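Local coordinates for protein RmpD (Hexulose-6-phosphate synthase) (Streptococcus mutans, PDB 3EXR) that is a TIM-barrel enzyme of the HUMPS family that assembles with a second copy of itself, at residues V116-D121 / A138-S143; V62-C67 / W85-C90; G120-D125 / K162-M167. One frame throughout, in Å; residues are numbered along the deposited sequence.

In the fold
The three contacts belong to an eight-stranded parallel TIM barrel. Contact 2 pairs strands 60-67 and 85-89, contact 1 pairs 113-117 and 137-141, and strands 85-89 and 113-117 are neighbours, making four consecutive strands. Contacts 1 and 2, with centres about 12 Å apart, meet directly: E117 N lies 2.9 Å from C88 O, a probable hydrogen bond. Contact 3 joins helix 124-132, which follows strand 113-117, to helix 155-167, about 10 Å from contact 1 between centres; L118 reaches L164, and Y140 reaches both L164 and W122. D64, K66, E117 and H141 sit near the C-terminal ends of strands, where TIM barrels hold their active sites. Contacts 1 and 2 both pack on the second subunit.

Contact 1 (V116-D121 / A138-S143); sequences VELYGD and AIYHQS
V116 O accepts one hydrogen bond, from I139 N at 2.8 Å with an N-H...O angle of 164°, and A138 CA lies 3.3 Å from V116 O in a CA-H...O contact. This is the parallel pairing of neighbouring barrel strands, closing the beta-alpha-beta unit of strand 113-117, helix 124-132 and strand 137-141. L118 N returns a bond of 3.2 Å to I139 O, beyond which the chains part and a water bridges L118 O to H141 N. On the face of V116 and A138, L118 CD1 touches A138 CB and also meets CD1 of Y140, whose hydroxyl is bonded to D157. On the face of E117 and I139, the glutamate chain is bent about its CB-CG bond (chi2 -78°), which places E117 CD 3.7 Å from I139 CB. OE2 then rests near I139 CG2; the fit of the carboxylate against H141 is doubtful, the two being too close in the model. Y119 approaches the H141 imidazole over one face, CZ offset toward the rim and the two planes 51° apart, while its hydroxyl is hydrogen-bonded to D69 of the second subunit. ND1 of H141, buried here, has no polar partner in the model; L118 O stands 3.8 Å from it.

Contact 2 (V62-C67 / W85-C90); sequences VADTKC and WMTCIC
V62 meets the indole of W85 obliquely, its CG2 3.6 Å from CE3 of the six-membered ring. The other flat group, the D64 carboxylate, is held from two sides: the T87 hydroxyl donates to the anti lone pair of OD1 at 2.7 Å, and K66 NZ takes the syn lone pair while forming a salt bridge with OD2. T87 OG1 stands between its own backbone N and carbonyl carbon (chi1 60°) and also accepts K66 N at 2.9 Å, so one hydroxyl ties the carboxylate to the backbone. These bonds fill a beta bulge in the parallel pairing: A63 pairs with M86 but C67 with C88, and D64 centres an inverse gamma turn between them. T87 O takes C67 N at 3.0 Å and a weak bond from T65 OG1. M86 crosses T65 at about a right angle, and its bend at chi3 (78°) sets CE 3.7 Å from C67 CB. Helix 71-79, which links the two strands, covers T65 and M86 with V74. V62 and W85 face V33 of strand 33-36 and Q115 of strand 113-117, the next strand on each side in the barrel.

Contact 3 (G120-D125 / K162-M167); sequences GDWTYD and KKLIEM
Cation-pi contact leads: K163 holds NZ over one face of the Y124 ring, 4.6 Å from its centroid and 14° off the normal. The lysine chain leaves with CG anti to its backbone N (chi1 -180°), then bends at each later torsion and curls over the ring. Its aliphatic start shares the work, since CG lies 3.5 Å from Y124 CE1 and CB packs near the phenol oxygen. Sulfur supplies a second kind of interaction. M167 SD sits obliquely to the same ring, 3.7 Å from CD1, a Met-aromatic contact. A bend at chi3 (76°) carries the methyl CE toward the backbone, where it touches Y124 O at 3.6 Å. Apolar contact makes up the rest. L164 and W122 meet tip to tip, CD2 of the leucine 3.7 Å from CH2 of the indole and CD1 close behind. The same CD2 lies at the edge of the Y124 ring, near its plane, 4.1 Å from CE1, and so joins the two aromatics. W122 also has K160, one turn earlier in helix 155-167, as a cation-pi partner. Together these groups join the N-terminal end of helix 124-132, with the turn before it, to the last turns of helix 155-167, neighbours in the outer layer of the TIM barrel. Rings, sulfur and aliphatic carbons carry the contact without a hydrogen bond between the segments. The attraction is probably mostly dispersive, with a likely electrostatic gain where the ammonium group stands above the phenol ring at the protein surface.

Contact 1 (V116-D121 / A138-S143)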
ATOM      1  N   VAL A 116     -10.383  -6.547   2.039  1.00  8.48           N
ATOM      2  CA  VAL A 116      -9.060  -7.146   1.998  1.00  9.11           C
ATOM      3  C   VAL A 116      -8.629  -7.382   0.538  1.00  8.88           C
ATOM      4  O   VAL A 116      -9.236  -8.150  -0.225  1.00  9.11           O
ATOM      5  CB  VAL A 116      -8.979  -8.471   2.744  1.00  8.72           C
ATOM      6  CG1 VAL A 116      -7.530  -8.987   2.749  1.00 10.50           C
ATOM      7  CG2 VAL A 116      -9.445  -8.313   4.193  1.00  9.25           C
ATOM      8  N   GLU A 117      -7.532  -6.729   0.171  1.00  9.10           N
ATOM      9  CA  GLU A 117      -6.870  -6.892  -1.123  1.00  8.86           C
ATOM     10  C   GLU A 117      -5.976  -8.124  -1.115  1.00  9.17           C
ATOM     11  O   GLU A 117      -5.063  -8.225  -0.307  1.00  9.37           O
ATOM     12  CB  GLU A 117      -6.063  -5.623  -1.464  1.00  8.89           C
ATOM     13  CG  GLU A 117      -6.906  -4.525  -2.136  1.00  8.98           C
ATOM     14  CD  GLU A 117      -7.184  -4.755  -3.620  1.00 11.08           C
ATOM     15  OE1 GLU A 117      -6.812  -5.822  -4.142  1.00 11.99           O
ATOM     16  OE2 GLU A 117      -7.775  -3.868  -4.270  1.00 12.51           O
ATOM     17  N   LEU A 118      -6.281  -9.072  -1.996  1.00  8.34           N
ATOM     18  CA  LEU A 118      -5.642 -10.389  -2.004  1.00  8.13           C
ATOM     19  C   LEU A 118      -4.457 -10.414  -2.943  1.00  8.59           C
ATOM     20  O   LEU A 118      -4.632 -10.336  -4.164  1.00  8.67           O
ATOM     21  CB  LEU A 118      -6.670 -11.464  -2.372  1.00  8.07           C
ATOM     22  CG  LEU A 118      -7.872 -11.587  -1.437  1.00  9.19           C
ATOM     23  CD1 LEU A 118      -8.856 -12.597  -1.980  1.00  9.89           C
ATOM     24  CD2 LEU A 118      -7.483 -12.002  -0.032  1.00 11.27           C
ATOM     25  N   TYR A 119      -3.256 -10.455  -2.346  1.00  8.64           N
ATOM     26  CA  TYR A 119      -1.986 -10.581  -3.054  1.00 10.12           C
ATOM     27  C   TYR A 119      -1.120 -11.639  -2.392  1.00 10.92           C
ATOM     28  O   TYR A 119      -1.080 -11.747  -1.166  1.00 12.72           O
ATOM     29  CB  TYR A 119      -1.221  -9.252  -3.051  1.00  9.80           C
ATOM     30  CG  TYR A 119      -1.798  -8.237  -4.027  1.00  9.35           C
ATOM     31  CD1 TYR A 119      -1.280  -8.100  -5.306  1.00 11.47           C
ATOM     32  CD2 TYR A 119      -2.920  -7.470  -3.698  1.00 10.21           C
ATOM     33  CE1 TYR A 119      -1.803  -7.195  -6.197  1.00  9.35           C
ATOM     34  CE2 TYR A 119      -3.472  -6.573  -4.599  1.00  8.68           C
ATOM     35  CZ  TYR A 119      -2.903  -6.435  -5.848  1.00  9.15           C
ATOM     36  OH  TYR A 119      -3.417  -5.531  -6.754  1.00 11.20           O
ATOM     37  N   GLY A 120      -0.382 -12.371  -3.220  1.00 12.58           N
ATOM     38  CA  GLY A 120       0.589 -13.350  -2.740  1.00 14.48           C
ATOM     39  C   GLY A 120      -0.059 -14.564  -2.107  1.00 16.08           C
ATOM     40  O   GLY A 120      -1.211 -14.894  -2.440  1.00 15.68           O
ATOM     41  N   ASP A 121       0.661 -15.196  -1.185  1.00 18.37           N
ATOM     42  CA  ASP A 121       0.283 -16.498  -0.615  1.00 20.14           C
ATOM     43  C   ASP A 121      -0.620 -16.444   0.615  1.00 19.64           C
ATOM     44  O   ASP A 121      -0.293 -16.993   1.693  1.00 20.99           O
ATOM     45  CB  ASP A 121       1.558 -17.263  -0.238  1.00 21.42           C
ATOM     46  CG  ASP A 121       2.421 -17.558  -1.422  1.00 25.33           C
ATOM     47  OD1 ASP A 121       1.866 -17.925  -2.489  1.00 28.61           O
ATOM     48  OD2 ASP A 121       3.661 -17.436  -1.333  1.00 29.65           O
ATOM     49  N   ALA A 138     -13.574  -9.071   0.275  1.00  9.47           N
ATOM     50  CA  ALA A 138     -12.261  -9.414  -0.270  1.00  9.14           C
ATOM     51  C   ALA A 138     -12.223  -9.120  -1.749  1.00  8.57           C
ATOM     52  O   ALA A 138     -13.221  -9.311  -2.449  1.00  9.44           O
ATOM     53  CB  ALA A 138     -11.943 -10.865  -0.021  1.00  9.80           C
ATOM     54  N   ILE A 139     -11.055  -8.672  -2.226  1.00  7.66           N
ATOM     55  CA  ILE A 139     -10.883  -8.334  -3.638  1.00  7.68           C
ATOM     56  C   ILE A 139      -9.955  -9.364  -4.265  1.00  8.23           C
ATOM     57  O   ILE A 139      -8.779  -9.464  -3.898  1.00  7.73           O
ATOM     58  CB  ILE A 139     -10.203  -6.936  -3.815  1.00  8.16           C
ATOM     59  CG1 ILE A 139     -10.798  -5.846  -2.901  1.00  9.42           C
ATOM     60  CG2 ILE A 139     -10.198  -6.544  -5.268  1.00  8.06           C
ATOM     61  CD1 ILE A 139     -12.247  -5.657  -3.004  1.00 10.08           C
ATOM     62  N   TYR A 140     -10.492 -10.105  -5.222  1.00  8.01           N
ATOM     63  CA  TYR A 140      -9.765 -11.174  -5.904  1.00  8.06           C
ATOM     64  C   TYR A 140      -9.396 -10.741  -7.329  1.00  8.67           C
ATOM     65  O   TYR A 140     -10.272 -10.314  -8.083  1.00  9.36           O
ATOM     66  CB  TYR A 140     -10.609 -12.478  -5.929  1.00  8.96           C
ATOM     67  CG  TYR A 140      -9.816 -13.689  -6.341  1.00  8.44           C
ATOM     68  CD1 TYR A 140      -9.317 -14.575  -5.384  1.00 11.61           C
ATOM     69  CD2 TYR A 140      -9.520 -13.930  -7.689  1.00  9.21           C
ATOM     70  CE1 TYR A 140      -8.535 -15.667  -5.747  1.00 11.07           C
ATOM     71  CE2 TYR A 140      -8.732 -15.022  -8.062  1.00 10.13           C
ATOM     72  CZ  TYR A 140      -8.252 -15.887  -7.077  1.00 10.30           C
ATOM     73  OH  TYR A 140      -7.504 -16.973  -7.427  1.00 12.51           O
ATOM     74  N   HIS A 141      -8.106 -10.851  -7.673  1.00  8.33           N
ATOM     75  CA  HIS A 141      -7.563 -10.487  -8.978  1.00  9.67           C
ATOM     76  C   HIS A 141      -7.361 -11.705  -9.849  1.00  9.32           C
ATOM     77  O   HIS A 141      -6.840 -12.728  -9.384  1.00  9.54           O
ATOM     78  CB  HIS A 141      -6.188  -9.825  -8.802  1.00 10.31           C
ATOM     79  CG  HIS A 141      -6.248  -8.489  -8.133  1.00 12.39           C
ATOM     80  ND1 HIS A 141      -6.488  -8.324  -6.782  1.00 15.03           N
ATOM     81  CD2 HIS A 141      -6.099  -7.249  -8.642  1.00 13.46           C
ATOM     82  CE1 HIS A 141      -6.485  -7.034  -6.498  1.00 13.10           C
ATOM     83  NE2 HIS A 141      -6.261  -6.362  -7.615  1.00 15.57           N
ATOM     84  N   GLN A 142      -7.730 -11.599 -11.127  1.00  9.33           N
ATOM     85  CA  GLN A 142      -7.366 -12.662 -12.059  1.00  9.86           C
ATOM     86  C   GLN A 142      -5.863 -12.952 -11.962  1.00 10.05           C
ATOM     87  O   GLN A 142      -5.019 -12.045 -11.823  1.00 10.28           O
ATOM     88  CB  GLN A 142      -7.736 -12.325 -13.499  1.00  9.69           C
ATOM     89  CG  GLN A 142      -7.758 -13.597 -14.335  1.00 10.39           C
ATOM     90  CD  GLN A 142      -7.939 -13.392 -15.828  1.00 12.33           C
ATOM     91  OE1 GLN A 142      -8.054 -12.260 -16.314  1.00 13.62           O
ATOM     92  NE2 GLN A 142      -7.954 -14.504 -16.574  1.00 14.47           N
ATOM     93  N   SER A 143      -5.505 -14.231 -12.006  1.00 11.15           N
ATOM     94  CA  SER A 143      -4.102 -14.609 -12.039  1.00 13.47           C
ATOM     95  C   SER A 143      -3.402 -13.801 -13.130  1.00 14.01           C
ATOM     96  O   SER A 143      -3.903 -13.737 -14.262  1.00 12.98           O
ATOM     97  CB  SER A 143      -3.983 -16.117 -12.279  1.00 13.85           C
ATOM     98  OG  SER A 143      -4.347 -16.781 -11.062  1.00 18.20           O
TER
HETATM   99  O   HOH W   1      -7.315  -3.655  -6.645  1.00 21.99           O
HETATM  100  O   HOH W   2      -6.068 -11.973  -5.829  1.00 12.90           O

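Contact 2 (V62-C67 / W85-C90)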
ATOM      1  N   VAL A  62     -14.626   4.261  -2.750  1.00  8.35           N
ATOM      2  CA  VAL A  62     -13.579   3.407  -2.216  1.00  8.24           C
ATOM      3  C   VAL A  62     -12.272   4.199  -2.219  1.00  8.35           C
ATOM      4  O   VAL A  62     -11.923   4.810  -3.232  1.00  8.62           O
ATOM      5  CB  VAL A  62     -13.381   2.158  -3.090  1.00  8.56           C
ATOM      6  CG1 VAL A  62     -12.322   1.235  -2.489  1.00  9.42           C
ATOM      7  CG2 VAL A  62     -14.698   1.409  -3.262  1.00  9.39           C
ATOM      8  N   ALA A  63     -11.628   4.241  -1.051  1.00  7.31           N
ATOM      9  CA  ALA A  63     -10.242   4.738  -0.940  1.00  7.56           C
ATOM     10  C   ALA A  63      -9.349   3.488  -0.949  1.00  7.56           C
ATOM     11  O   ALA A  63      -9.254   2.760   0.044  1.00  7.82           O
ATOM     12  CB  ALA A  63     -10.055   5.533   0.331  1.00  8.26           C
ATOM     13  N   ASP A  64      -8.659   3.267  -2.064  1.00  7.24           N
ATOM     14  CA  ASP A  64      -7.862   2.054  -2.248  1.00  7.72           C
ATOM     15  C   ASP A  64      -6.455   2.305  -1.717  1.00  7.38           C
ATOM     16  O   ASP A  64      -5.524   2.445  -2.482  1.00  7.96           O
ATOM     17  CB  ASP A  64      -7.882   1.678  -3.725  1.00  8.33           C
ATOM     18  CG  ASP A  64      -7.079   0.444  -4.061  1.00  9.52           C
ATOM     19  OD1 ASP A  64      -6.812  -0.416  -3.209  1.00  9.41           O
ATOM     20  OD2 ASP A  64      -6.685   0.299  -5.242  1.00 11.76           O
ATOM     21  N   THR A  65      -6.317   2.339  -0.394  1.00  7.19           N
ATOM     22  CA  THR A  65      -5.013   2.622   0.209  1.00  7.66           C
ATOM     23  C   THR A  65      -4.127   1.385   0.376  1.00  8.05           C
ATOM     24  O   THR A  65      -2.935   1.509   0.630  1.00  8.79           O
ATOM     25  CB  THR A  65      -5.154   3.242   1.603  1.00  7.66           C
ATOM     26  OG1 THR A  65      -5.890   2.350   2.441  1.00 10.27           O
ATOM     27  CG2 THR A  65      -5.946   4.517   1.549  1.00  8.60           C
ATOM     28  N   LYS A  66      -4.705   0.187   0.278  1.00  8.60           N
ATOM     29  CA  LYS A  66      -3.965  -1.060   0.496  1.00  8.95           C
ATOM     30  C   LYS A  66      -3.172  -0.951   1.795  1.00  9.54           C
ATOM     31  O   LYS A  66      -1.994  -1.329   1.887  1.00  9.06           O
ATOM     32  CB  LYS A  66      -3.087  -1.392  -0.707  1.00  9.26           C
ATOM     33  CG  LYS A  66      -3.932  -1.769  -1.927  1.00  9.48           C
ATOM     34  CD  LYS A  66      -3.102  -2.261  -3.104  1.00 11.43           C
ATOM     35  CE  LYS A  66      -3.958  -2.803  -4.257  1.00 12.14           C
ATOM     36  NZ  LYS A  66      -4.939  -1.805  -4.821  1.00 12.37           N
ATOM     37  N   CYS A  67      -3.856  -0.395   2.793  1.00  9.77           N
ATOM     38  CA  CYS A  67      -3.272  -0.118   4.106  1.00 10.52           C
ATOM     39  C   CYS A  67      -2.651  -1.345   4.763  1.00 10.70           C
ATOM     40  O   CYS A  67      -3.285  -2.401   4.867  1.00 10.59           O
ATOM     41  CB  CYS A  67      -4.339   0.491   5.000  1.00 10.95           C
ATOM     42  SG  CYS A  67      -3.856   0.708   6.674  1.00 13.58           S
ATOM     43  N   TRP A  85     -15.666   2.691   1.692  1.00  8.70           N
ATOM     44  CA  TRP A  85     -14.871   1.483   1.798  1.00  8.77           C
ATOM     45  C   TRP A  85     -13.416   1.854   1.686  1.00  9.31           C
ATOM     46  O   TRP A  85     -13.077   2.746   0.937  1.00  9.60           O
ATOM     47  CB  TRP A  85     -15.195   0.492   0.691  1.00  8.94           C
ATOM     48  CG  TRP A  85     -16.628   0.043   0.682  1.00  9.55           C
ATOM     49  CD1 TRP A  85     -17.526   0.168   1.696  1.00  9.95           C
ATOM     50  CD2 TRP A  85     -17.325  -0.586  -0.402  1.00 11.49           C
ATOM     51  NE1 TRP A  85     -18.740  -0.353   1.317  1.00 11.09           N
ATOM     52  CE2 TRP A  85     -18.646  -0.824   0.035  1.00 10.83           C
ATOM     53  CE3 TRP A  85     -16.966  -0.967  -1.702  1.00 11.52           C
ATOM     54  CZ2 TRP A  85     -19.605  -1.427  -0.777  1.00 11.51           C
ATOM     55  CZ3 TRP A  85     -17.928  -1.565  -2.524  1.00 10.13           C
ATOM     56  CH2 TRP A  85     -19.230  -1.780  -2.056  1.00  9.41           C
ATOM     57  N   MET A  86     -12.578   1.172   2.460  1.00  9.75           N
ATOM     58  CA  MET A  86     -11.131   1.292   2.313  1.00  9.16           C
ATOM     59  C   MET A  86     -10.511  -0.097   2.187  1.00  8.78           C
ATOM     60  O   MET A  86     -10.927  -1.045   2.882  1.00  8.81           O
ATOM     61  CB  MET A  86     -10.506   2.009   3.505  1.00  9.42           C
ATOM     62  CG  MET A  86      -9.060   2.379   3.265  1.00  8.28           C
ATOM     63  SD  MET A  86      -8.189   3.100   4.651  1.00 11.61           S
ATOM     64  CE  MET A  86      -7.813   1.671   5.688  1.00 10.86           C
ATOM     65  N   THR A  87      -9.494  -0.221   1.337  1.00  8.01           N
ATOM     66  CA  THR A  87      -8.749  -1.467   1.261  1.00  8.07           C
ATOM     67  C   THR A  87      -7.606  -1.561   2.272  1.00  8.82           C
ATOM     68  O   THR A  87      -6.875  -0.588   2.537  1.00  8.15           O
ATOM     69  CB  THR A  87      -8.201  -1.740  -0.163  1.00  7.90           C
ATOM     70  OG1 THR A  87      -7.327  -0.686  -0.569  1.00  8.77           O
ATOM     71  CG2 THR A  87      -9.344  -1.824  -1.207  1.00  7.70           C
ATOM     72  N   CYS A  88      -7.423  -2.772   2.805  1.00  8.95           N
ATOM     73  CA  CYS A  88      -6.199  -3.143   3.517  1.00  8.90           C
ATOM     74  C   CYS A  88      -5.571  -4.271   2.739  1.00  9.06           C
ATOM     75  O   CYS A  88      -6.288  -5.181   2.260  1.00 10.28           O
ATOM     76  CB  CYS A  88      -6.502  -3.673   4.910  1.00  9.81           C
ATOM     77  SG  CYS A  88      -6.854  -2.444   6.164  1.00 10.57           S
ATOM     78  N   ILE A  89      -4.247  -4.217   2.597  1.00  8.96           N
ATOM     79  CA  ILE A  89      -3.509  -5.327   2.011  1.00  9.68           C
ATOM     80  C   ILE A  89      -3.646  -6.534   2.955  1.00  9.80           C
ATOM     81  O   ILE A  89      -3.741  -6.385   4.172  1.00  9.59           O
ATOM     82  CB  ILE A  89      -2.017  -4.902   1.735  1.00 10.31           C
ATOM     83  CG1 ILE A  89      -1.291  -5.920   0.829  1.00  9.89           C
ATOM     84  CG2 ILE A  89      -1.254  -4.608   3.009  1.00 11.13           C
ATOM     85  CD1 ILE A  89      -1.902  -5.994  -0.577  1.00 10.09           C
ATOM     86  N   CYS A  90      -3.665  -7.734   2.398  1.00 10.25           N
ATOM     87  CA  CYS A  90      -3.888  -8.930   3.208  1.00 11.47           C
ATOM     88  C   CYS A  90      -2.755  -9.198   4.199  1.00 12.42           C
ATOM     89  O   CYS A  90      -2.929  -9.976   5.136  1.00 13.85           O
ATOM     90  CB  CYS A  90      -4.121 -10.142   2.300  1.00 11.11           C
ATOM     91  SG  CYS A  90      -2.821 -10.417   1.066  1.00 12.85           S
TER

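Contact 3 (G120-D125 / K162-M167)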
ATOM      1  N   GLY A 120      -0.382 -12.371  -3.220  1.00 12.58           N
ATOM      2  CA  GLY A 120       0.589 -13.350  -2.740  1.00 14.48           C
ATOM      3  C   GLY A 120      -0.059 -14.564  -2.107  1.00 16.08           C
ATOM      4  O   GLY A 120      -1.211 -14.894  -2.440  1.00 15.68           O
ATOM      5  N   ASP A 121       0.661 -15.196  -1.185  1.00 18.37           N
ATOM      6  CA  ASP A 121       0.283 -16.498  -0.615  1.00 20.14           C
ATOM      7  C   ASP A 121      -0.620 -16.444   0.615  1.00 19.64           C
ATOM      8  O   ASP A 121      -0.293 -16.993   1.693  1.00 20.99           O
ATOM      9  CB  ASP A 121       1.558 -17.263  -0.238  1.00 21.42           C
ATOM     10  CG  ASP A 121       2.421 -17.558  -1.422  1.00 25.33           C
ATOM     11  OD1 ASP A 121       1.866 -17.925  -2.489  1.00 28.61           O
ATOM     12  OD2 ASP A 121       3.661 -17.436  -1.333  1.00 29.65           O
ATOM     13  N   TRP A 122      -1.769 -15.816   0.474  1.00 17.85           N
ATOM     14  CA  TRP A 122      -2.736 -15.785   1.562  1.00 16.69           C
ATOM     15  C   TRP A 122      -3.426 -17.137   1.681  1.00 16.18           C
ATOM     16  O   TRP A 122      -3.493 -17.885   0.700  1.00 17.04           O
ATOM     17  CB  TRP A 122      -3.765 -14.666   1.354  1.00 16.47           C
ATOM     18  CG  TRP A 122      -4.552 -14.856   0.133  1.00 15.26           C
ATOM     19  CD1 TRP A 122      -4.227 -14.433  -1.109  1.00 14.64           C
ATOM     20  CD2 TRP A 122      -5.788 -15.582   0.007  1.00 12.91           C
ATOM     21  NE1 TRP A 122      -5.194 -14.832  -2.007  1.00 13.82           N
ATOM     22  CE2 TRP A 122      -6.163 -15.534  -1.345  1.00 12.56           C
ATOM     23  CE3 TRP A 122      -6.628 -16.234   0.911  1.00 12.60           C
ATOM     24  CZ2 TRP A 122      -7.323 -16.126  -1.817  1.00 11.59           C
ATOM     25  CZ3 TRP A 122      -7.764 -16.842   0.446  1.00 11.68           C
ATOM     26  CH2 TRP A 122      -8.114 -16.774  -0.912  1.00 11.50           C
ATOM     27  N   THR A 123      -3.919 -17.443   2.872  1.00 15.57           N
ATOM     28  CA  THR A 123      -4.569 -18.722   3.154  1.00 14.93           C
ATOM     29  C   THR A 123      -6.037 -18.554   3.594  1.00 14.33           C
ATOM     30  O   THR A 123      -6.469 -17.468   4.005  1.00 13.39           O
ATOM     31  CB  THR A 123      -3.829 -19.469   4.292  1.00 15.27           C
ATOM     32  OG1 THR A 123      -3.991 -18.743   5.514  1.00 16.45           O
ATOM     33  CG2 THR A 123      -2.337 -19.600   4.018  1.00 15.88           C
ATOM     34  N   TYR A 124      -6.800 -19.646   3.534  1.00 13.38           N
ATOM     35  CA  TYR A 124      -8.161 -19.649   4.052  1.00 13.71           C
ATOM     36  C   TYR A 124      -8.214 -19.535   5.600  1.00 14.40           C
ATOM     37  O   TYR A 124      -9.200 -19.051   6.158  1.00 14.53           O
ATOM     38  CB  TYR A 124      -8.900 -20.888   3.574  1.00 12.91           C
ATOM     39  CG  TYR A 124      -9.103 -20.914   2.067  1.00 13.90           C
ATOM     40  CD1 TYR A 124      -9.942 -19.984   1.459  1.00 12.05           C
ATOM     41  CD2 TYR A 124      -8.473 -21.867   1.259  1.00 15.49           C
ATOM     42  CE1 TYR A 124     -10.155 -19.994   0.074  1.00 12.60           C
ATOM     43  CE2 TYR A 124      -8.685 -21.888  -0.139  1.00 14.64           C
ATOM     44  CZ  TYR A 124      -9.515 -20.937  -0.715  1.00 13.71           C
ATOM     45  OH  TYR A 124      -9.760 -20.937  -2.082  1.00 13.86           O
ATOM     46  N   ASP A 125      -7.157 -19.964   6.286  1.00 15.21           N
ATOM     47  CA  ASP A 125      -7.086 -19.773   7.731  1.00 16.25           C
ATOM     48  C   ASP A 125      -6.978 -18.279   8.051  1.00 15.32           C
ATOM     49  O   ASP A 125      -7.662 -17.783   8.949  1.00 15.28           O
ATOM     50  CB  ASP A 125      -5.933 -20.581   8.343  1.00 17.23           C
ATOM     51  CG  ASP A 125      -6.138 -22.082   8.173  1.00 21.04           C
ATOM     52  OD1 ASP A 125      -7.283 -22.559   8.337  1.00 25.52           O
ATOM     53  OD2 ASP A 125      -5.208 -22.819   7.829  1.00 26.44           O
ATOM     54  N   LYS A 162     -15.290 -18.896  -5.533  1.00 11.90           N
ATOM     55  CA  LYS A 162     -16.419 -19.641  -4.999  1.00 12.16           C
ATOM     56  C   LYS A 162     -16.249 -19.981  -3.524  1.00 11.71           C
ATOM     57  O   LYS A 162     -17.198 -19.855  -2.747  1.00 12.75           O
ATOM     58  CB  LYS A 162     -16.643 -20.917  -5.809  1.00 12.11           C
ATOM     59  CG  LYS A 162     -17.248 -20.653  -7.151  1.00 12.52           C
ATOM     60  CD  LYS A 162     -17.014 -21.814  -8.098  1.00 13.65           C
ATOM     61  CE  LYS A 162     -17.565 -21.534  -9.481  1.00 14.46           C
ATOM     62  NZ  LYS A 162     -17.498 -22.745 -10.415  1.00 14.63           N
ATOM     63  N   LYS A 163     -15.041 -20.386  -3.151  1.00 10.80           N
ATOM     64  CA  LYS A 163     -14.774 -20.785  -1.768  1.00 11.62           C
ATOM     65  C   LYS A 163     -14.858 -19.610  -0.807  1.00 11.78           C
ATOM     66  O   LYS A 163     -15.381 -19.744   0.296  1.00 11.86           O
ATOM     67  CB  LYS A 163     -13.424 -21.486  -1.656  1.00 12.36           C
ATOM     68  CG  LYS A 163     -13.053 -21.948  -0.221  1.00 14.82           C
ATOM     69  CD  LYS A 163     -14.070 -22.925   0.381  1.00 21.14           C
ATOM     70  CE  LYS A 163     -13.391 -24.085   1.136  1.00 24.28           C
ATOM     71  NZ  LYS A 163     -12.636 -23.682   2.355  1.00 26.16           N
ATOM     72  N   LEU A 164     -14.331 -18.456  -1.210  1.00 11.09           N
ATOM     73  CA  LEU A 164     -14.446 -17.266  -0.373  1.00 10.61           C
ATOM     74  C   LEU A 164     -15.895 -16.837  -0.160  1.00 10.65           C
ATOM     75  O   LEU A 164     -16.286 -16.448   0.936  1.00 10.54           O
ATOM     76  CB  LEU A 164     -13.633 -16.118  -0.959  1.00 10.97           C
ATOM     77  CG  LEU A 164     -12.131 -16.239  -0.975  1.00 11.13           C
ATOM     78  CD1 LEU A 164     -11.580 -15.148  -1.871  1.00 11.34           C
ATOM     79  CD2 LEU A 164     -11.525 -16.136   0.446  1.00 10.74           C
ATOM     80  N   ILE A 165     -16.703 -16.949  -1.213  1.00 11.16           N
ATOM     81  CA  ILE A 165     -18.121 -16.610  -1.137  1.00 12.12           C
ATOM     82  C   ILE A 165     -18.794 -17.567  -0.139  1.00 12.97           C
ATOM     83  O   ILE A 165     -19.564 -17.138   0.724  1.00 13.01           O
ATOM     84  CB  ILE A 165     -18.799 -16.690  -2.539  1.00 12.25           C
ATOM     85  CG1 ILE A 165     -18.331 -15.522  -3.421  1.00 12.01           C
ATOM     86  CG2 ILE A 165     -20.326 -16.713  -2.408  1.00 12.32           C
ATOM     87  CD1 ILE A 165     -18.670 -15.624  -4.914  1.00 11.55           C
ATOM     88  N   GLU A 166     -18.450 -18.852  -0.236  1.00 13.99           N
ATOM     89  CA  GLU A 166     -19.066 -19.850   0.635  1.00 15.84           C
ATOM     90  C   GLU A 166     -18.682 -19.635   2.093  1.00 15.52           C
ATOM     91  O   GLU A 166     -19.485 -19.869   2.986  1.00 15.88           O
ATOM     92  CB  GLU A 166     -18.759 -21.261   0.159  1.00 17.31           C
ATOM     93  CG  GLU A 166     -19.673 -21.710  -0.993  1.00 21.07           C
ATOM     94  CD  GLU A 166     -21.116 -21.151  -0.935  1.00 26.79           C
ATOM     95  OE1 GLU A 166     -21.499 -20.314  -1.802  1.00 28.15           O
ATOM     96  OE2 GLU A 166     -21.887 -21.563  -0.040  1.00 29.95           O
ATOM     97  N   MET A 167     -17.471 -19.134   2.332  1.00 14.67           N
ATOM     98  CA  MET A 167     -17.021 -18.785   3.690  1.00 14.55           C
ATOM     99  C   MET A 167     -17.788 -17.604   4.282  1.00 13.89           C
ATOM    100  O   MET A 167     -17.754 -17.394   5.485  1.00 14.54           O
ATOM    101  CB  MET A 167     -15.526 -18.445   3.681  1.00 14.67           C
ATOM    102  CG  MET A 167     -14.638 -19.649   3.504  1.00 15.87           C
ATOM    103  SD  MET A 167     -12.893 -19.220   3.546  1.00 19.12           S
ATOM    104  CE  MET A 167     -12.641 -18.980   5.255  1.00 16.56           C
TER